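Local coordinates for protein methionyl-tRNA formyltransferase (Clostridium thermocellum, PDB 1ZGH) that probably transfers a formyl group from 10-formyltetrahydrofolate to the amino group of methionine carried on initiator tRNA, at residues A[41-49]-A[157-168]. Numbering follows the deposited sequence.
Sequences WNIKNAQKF and EEIFMRASKIIF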
loop_
_atom_site.group_PDB
_atom_site.type_symbol
_atom_site.label_atom_id
_atom_site.label_comp_id
_atom_site.label_asym_id
_atom_site.label_seq_id
_atom_site.Cartn_x
_atom_site.Cartn_y
_atom_site.Cartn_z
ATOM N N TRP A 41 9.748 4.694 -3.686
ATOM C CA TRP A 41 8.959 5.711 -4.428
ATOM C C TRP A 41 8.196 6.630 -3.441
ATOM O O TRP A 41 8.068 7.826 -3.663
ATOM C CB TRP A 41 8.024 5.057 -5.465
ATOM C CG TRP A 41 7.129 3.986 -4.892
ATOM C CD1 TRP A 41 5.929 4.163 -4.297
ATOM C CD2 TRP A 41 7.409 2.583 -4.818
ATOM N NE1 TRP A 41 5.412 2.954 -3.878
ATOM C CE2 TRP A 41 6.320 1.971 -4.160
ATOM C CE3 TRP A 41 8.461 1.783 -5.267
ATOM C CZ2 TRP A 41 6.245 0.594 -3.977
ATOM C CZ3 TRP A 41 8.411 0.435 -5.041
ATOM C CH2 TRP A 41 7.311 -0.149 -4.410
ATOM N N ASN A 42 7.717 6.061 -2.335
ATOM C CA ASN A 42 6.985 6.843 -1.335
ATOM C C ASN A 42 7.916 7.802 -0.620
ATOM O O ASN A 42 7.563 8.936 -0.355
ATOM C CB ASN A 42 6.334 5.934 -0.287
ATOM C CG ASN A 42 5.134 5.158 -0.836
ATOM O OD1 ASN A 42 4.295 5.725 -1.515
ATOM N ND2 ASN A 42 5.079 3.871 -0.544
ATOM N N ILE A 43 9.114 7.332 -0.293
ATOM C CA ILE A 43 10.107 8.174 0.366
ATOM C C ILE A 43 10.528 9.346 -0.528
ATOM O O ILE A 43 10.663 10.484 -0.063
ATOM C CB ILE A 43 11.328 7.335 0.796
ATOM C CG1 ILE A 43 10.905 6.291 1.841
ATOM C CG2 ILE A 43 12.443 8.255 1.353
ATOM C CD1 ILE A 43 11.993 5.232 2.104
ATOM N N LYS A 44 10.789 9.048 -1.796
ATOM C CA LYS A 44 11.111 10.068 -2.778
ATOM C C LYS A 44 9.981 11.095 -2.827
ATOM O O LYS A 44 10.243 12.274 -2.837
ATOM C CB LYS A 44 11.347 9.463 -4.177
ATOM C CG LYS A 44 11.420 10.516 -5.347
ATOM C CD LYS A 44 11.564 9.882 -6.775
ATOM C CE LYS A 44 10.413 8.934 -7.204
ATOM N NZ LYS A 44 9.053 9.556 -7.399
ATOM N N ASN A 45 8.737 10.624 -2.892
ATOM C CA ASN A 45 7.572 11.497 -3.039
ATOM C C ASN A 45 7.342 12.350 -1.781
ATOM O O ASN A 45 6.898 13.502 -1.872
ATOM C CB ASN A 45 6.306 10.671 -3.380
ATOM C CG ASN A 45 6.264 10.204 -4.848
ATOM O OD1 ASN A 45 6.960 10.745 -5.698
ATOM N ND2 ASN A 45 5.431 9.208 -5.140
ATOM N N ALA A 46 7.695 11.792 -0.629
ATOM C CA ALA A 46 7.613 12.495 0.639
ATOM C C ALA A 46 8.662 13.585 0.726
ATOM O O ALA A 46 8.354 14.690 1.186
ATOM C CB ALA A 46 7.748 11.514 1.812
ATOM N N GLN A 47 9.892 13.287 0.296
ATOM C CA GLN A 47 10.980 14.308 0.269
ATOM C C GLN A 47 10.623 15.469 -0.668
ATOM O O GLN A 47 10.822 16.638 -0.338
ATOM C CB GLN A 47 12.311 13.683 -0.152
ATOM C CG GLN A 47 12.866 12.688 0.880
ATOM C CD GLN A 47 14.031 11.863 0.368
ATOM O OE1 GLN A 47 14.206 11.684 -0.840
ATOM N NE2 GLN A 47 14.822 11.328 1.291
ATOM N N LYS A 48 10.059 15.123 -1.827
ATOM C CA LYS A 48 9.583 16.115 -2.793
ATOM C C LYS A 48 8.473 16.974 -2.186
ATOM O O LYS A 48 8.499 18.215 -2.294
ATOM C CB LYS A 48 9.087 15.396 -4.048
ATOM C CG LYS A 48 8.657 16.292 -5.152
ATOM N N PHE A 49 7.517 16.317 -1.520
ATOM C CA PHE A 49 6.397 17.014 -0.882
ATOM C C PHE A 49 6.908 17.959 0.217
ATOM O O PHE A 49 6.440 19.113 0.336
ATOM C CB PHE A 49 5.373 16.019 -0.313
ATOM C CG PHE A 49 4.219 16.682 0.359
ATOM C CD1 PHE A 49 4.316 17.093 1.691
ATOM C CD2 PHE A 49 3.045 16.947 -0.335
ATOM C CE1 PHE A 49 3.259 17.757 2.323
ATOM C CE2 PHE A 49 1.984 17.622 0.300
ATOM C CZ PHE A 49 2.113 18.033 1.631
ATOM N N GLU A 157 4.820 -2.782 -8.532
ATOM C CA GLU A 157 5.580 -1.570 -8.480
ATOM C C GLU A 157 4.918 -0.426 -9.230
ATOM O O GLU A 157 4.822 0.685 -8.682
ATOM C CB GLU A 157 7.037 -1.751 -8.926
ATOM C CG GLU A 157 7.937 -0.474 -8.709
ATOM C CD GLU A 157 9.303 -0.783 -8.148
ATOM O OE1 GLU A 157 10.191 0.077 -8.244
ATOM O OE2 GLU A 157 9.484 -1.873 -7.573
ATOM N N GLU A 158 4.437 -0.693 -10.447
ATOM C CA GLU A 158 3.749 0.307 -11.269
ATOM C C GLU A 158 2.454 0.796 -10.599
ATOM O O GLU A 158 2.158 1.990 -10.544
ATOM C CB GLU A 158 3.460 -0.263 -12.683
ATOM C CG GLU A 158 4.681 -0.272 -13.600
ATOM C CD GLU A 158 4.522 -1.170 -14.842
ATOM O OE1 GLU A 158 3.511 -1.880 -14.921
ATOM O OE2 GLU A 158 5.415 -1.169 -15.706
ATOM N N ILE A 159 1.723 -0.137 -10.007
ATOM C CA ILE A 159 0.450 0.187 -9.365
ATOM C C ILE A 159 0.700 0.974 -8.070
ATOM O O ILE A 159 0.021 1.950 -7.808
ATOM C CB ILE A 159 -0.357 -1.125 -9.058
ATOM C CG1 ILE A 159 -0.815 -1.783 -10.382
ATOM C CG2 ILE A 159 -1.550 -0.826 -8.117
ATOM C CD1 ILE A 159 -1.205 -3.249 -10.215
ATOM N N PHE A 160 1.670 0.546 -7.278
ATOM C CA PHE A 160 2.015 1.272 -6.037
ATOM C C PHE A 160 2.533 2.680 -6.336
ATOM O O PHE A 160 2.202 3.636 -5.619
ATOM C CB PHE A 160 3.003 0.482 -5.165
ATOM C CG PHE A 160 2.431 -0.723 -4.520
ATOM C CD1 PHE A 160 1.194 -0.691 -3.885
ATOM C CD2 PHE A 160 3.176 -1.893 -4.451
ATOM C CE1 PHE A 160 0.704 -1.809 -3.260
ATOM C CE2 PHE A 160 2.678 -2.995 -3.827
ATOM C CZ PHE A 160 1.448 -2.944 -3.211
HETATM N N MSE A 161 3.309 2.839 -7.405
HETATM C CA MSE A 161 3.750 4.186 -7.789
HETATM C C MSE A 161 2.595 5.065 -8.305
HETATM O O MSE A 161 2.553 6.254 -8.058
HETATM C CB MSE A 161 4.902 4.131 -8.816
HETATM C CG MSE A 161 6.143 3.469 -8.230
HETATM SE SE MSE A 161 7.621 3.505 -9.538
HETATM C CE MSE A 161 6.968 2.532 -10.812
ATOM N N ARG A 162 1.665 4.462 -9.030
ATOM C CA ARG A 162 0.460 5.146 -9.493
ATOM C C ARG A 162 -0.393 5.613 -8.285
ATOM O O ARG A 162 -0.849 6.760 -8.243
ATOM C CB ARG A 162 -0.327 4.174 -10.395
ATOM C CG ARG A 162 -1.589 4.712 -11.046
ATOM C CD ARG A 162 -2.274 3.579 -11.895
ATOM N NE ARG A 162 -1.360 2.957 -12.855
ATOM C CZ ARG A 162 -1.308 1.673 -13.178
ATOM N NH1 ARG A 162 -2.181 0.817 -12.675
ATOM N NH2 ARG A 162 -0.388 1.246 -14.054
ATOM N N ALA A 163 -0.540 4.743 -7.290
ATOM C CA ALA A 163 -1.280 5.064 -6.072
ATOM C C ALA A 163 -0.592 6.179 -5.286
ATOM O O ALA A 163 -1.247 7.124 -4.812
ATOM C CB ALA A 163 -1.401 3.835 -5.227
ATOM N N SER A 164 0.729 6.058 -5.158
ATOM C CA SER A 164 1.550 7.017 -4.415
ATOM C C SER A 164 1.390 8.412 -5.008
ATOM O O SER A 164 1.230 9.407 -4.269
ATOM C CB SER A 164 3.018 6.580 -4.407
ATOM O OG SER A 164 3.786 7.382 -3.522
ATOM N N LYS A 165 1.412 8.488 -6.343
ATOM C CA LYS A 165 1.216 9.749 -7.030
ATOM C C LYS A 165 -0.171 10.363 -6.723
ATOM O O LYS A 165 -0.273 11.556 -6.492
ATOM C CB LYS A 165 1.484 9.602 -8.524
ATOM C CG LYS A 165 1.357 10.857 -9.343
ATOM C CD LYS A 165 2.009 10.709 -10.769
ATOM C CE LYS A 165 1.550 11.764 -11.733
ATOM N NZ LYS A 165 2.429 11.833 -12.972
ATOM N N ILE A 166 -1.220 9.546 -6.690
ATOM C CA ILE A 166 -2.559 10.014 -6.304
ATOM C C ILE A 166 -2.579 10.508 -4.851
ATOM O O ILE A 166 -3.180 11.544 -4.547
ATOM C CB ILE A 166 -3.632 8.897 -6.539
ATOM C CG1 ILE A 166 -3.774 8.660 -8.051
ATOM C CG2 ILE A 166 -4.995 9.274 -5.884
ATOM C CD1 ILE A 166 -4.608 7.406 -8.493
ATOM N N ILE A 167 -1.909 9.781 -3.964
ATOM C CA ILE A 167 -1.914 10.093 -2.565
ATOM C C ILE A 167 -1.199 11.439 -2.315
ATOM O O ILE A 167 -1.709 12.340 -1.599
ATOM C CB ILE A 167 -1.279 8.965 -1.741
ATOM C CG1 ILE A 167 -2.255 7.784 -1.674
ATOM C CG2 ILE A 167 -0.951 9.429 -0.307
ATOM C CD1 ILE A 167 -1.626 6.474 -1.132
ATOM N N PHE A 168 -0.028 11.574 -2.917
ATOM C CA PHE A 168 0.810 12.759 -2.704
ATOM C C PHE A 168 0.378 13.996 -3.475
ATOM O O PHE A 168 0.522 15.111 -2.950
ATOM C CB PHE A 168 2.285 12.459 -2.977
ATOM C CG PHE A 168 2.970 11.756 -1.823
ATOM C CD1 PHE A 168 3.417 12.480 -0.740
ATOM C CD2 PHE A 168 3.146 10.376 -1.826
ATOM C CE1 PHE A 168 4.042 11.848 0.350
ATOM C CE2 PHE A 168 3.779 9.721 -0.756
ATOM C CZ PHE A 168 4.238 10.487 0.348
HETATM O O HOH W 1 5.188 7.329 -7.341
#
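Ser164 OG, on a buried residue, is gripped by two amides of the facing helix. It donates to Asn42 OD1 at 2.7 Å, arriving somewhat tilted from the carbonyl plane, and accepts from Asn45 ND2 at 2.9 Å, with the serine oxygen lying close to the plane of that amide. Giving one bond and taking one fixes the direction of the hydroxyl proton. Asn42 ND2 is held in turn by Thr38 O, which settles the orientation of this amide. The second N-H of Asn45 reaches a water that donates to Met161 O, while Lys44 NZ hydrogen-bonds to Asn45 OD1 from above the carbonyl plane, so both ends of this amide have partners.

Segments 41-49 and 157-168, on helices 40-52 and 156-178, run nearly parallel, with axes 21° apart and 10.0 Å at closest approach. Ala46, Phe49 and Phe168 also touch Ile35 of strand 31-36, which places the pair against the mixed sheet of the formyltransferase domain.

Aromatic knobs flank the polar centre. Trp41 enters a hole formed by Glu157, Phe160, Met161 and Ser164; chi1 of 53° sets CG astride the backbone N and C, and the indole reaches back towards the N-terminal end of 157-168. Met161 CG covers one indole face, 3.9 Å from the centroid of the five-membered ring, a CH-pi contact; the selenium of Met161, a selenomethionine in this structure, stands farther off and oblique to the ring, a Met-aromatic contact. Phe160 CB meets Trp41 CZ2 at 3.5 Å. Glu157 CD lies obliquely 3.5 Å from Trp41 CZ3, its carboxylate, bonded through OE2 to Glu221 N, inclined 46° to the indole. In the reverse direction Phe168 fills the hole among Asn42, Asn45, Ala46 and Phe49, with Asn45 CB 3.8 Å from its ring centroid and over the face, and Ala46 CB 3.9 Å from Phe168 CZ.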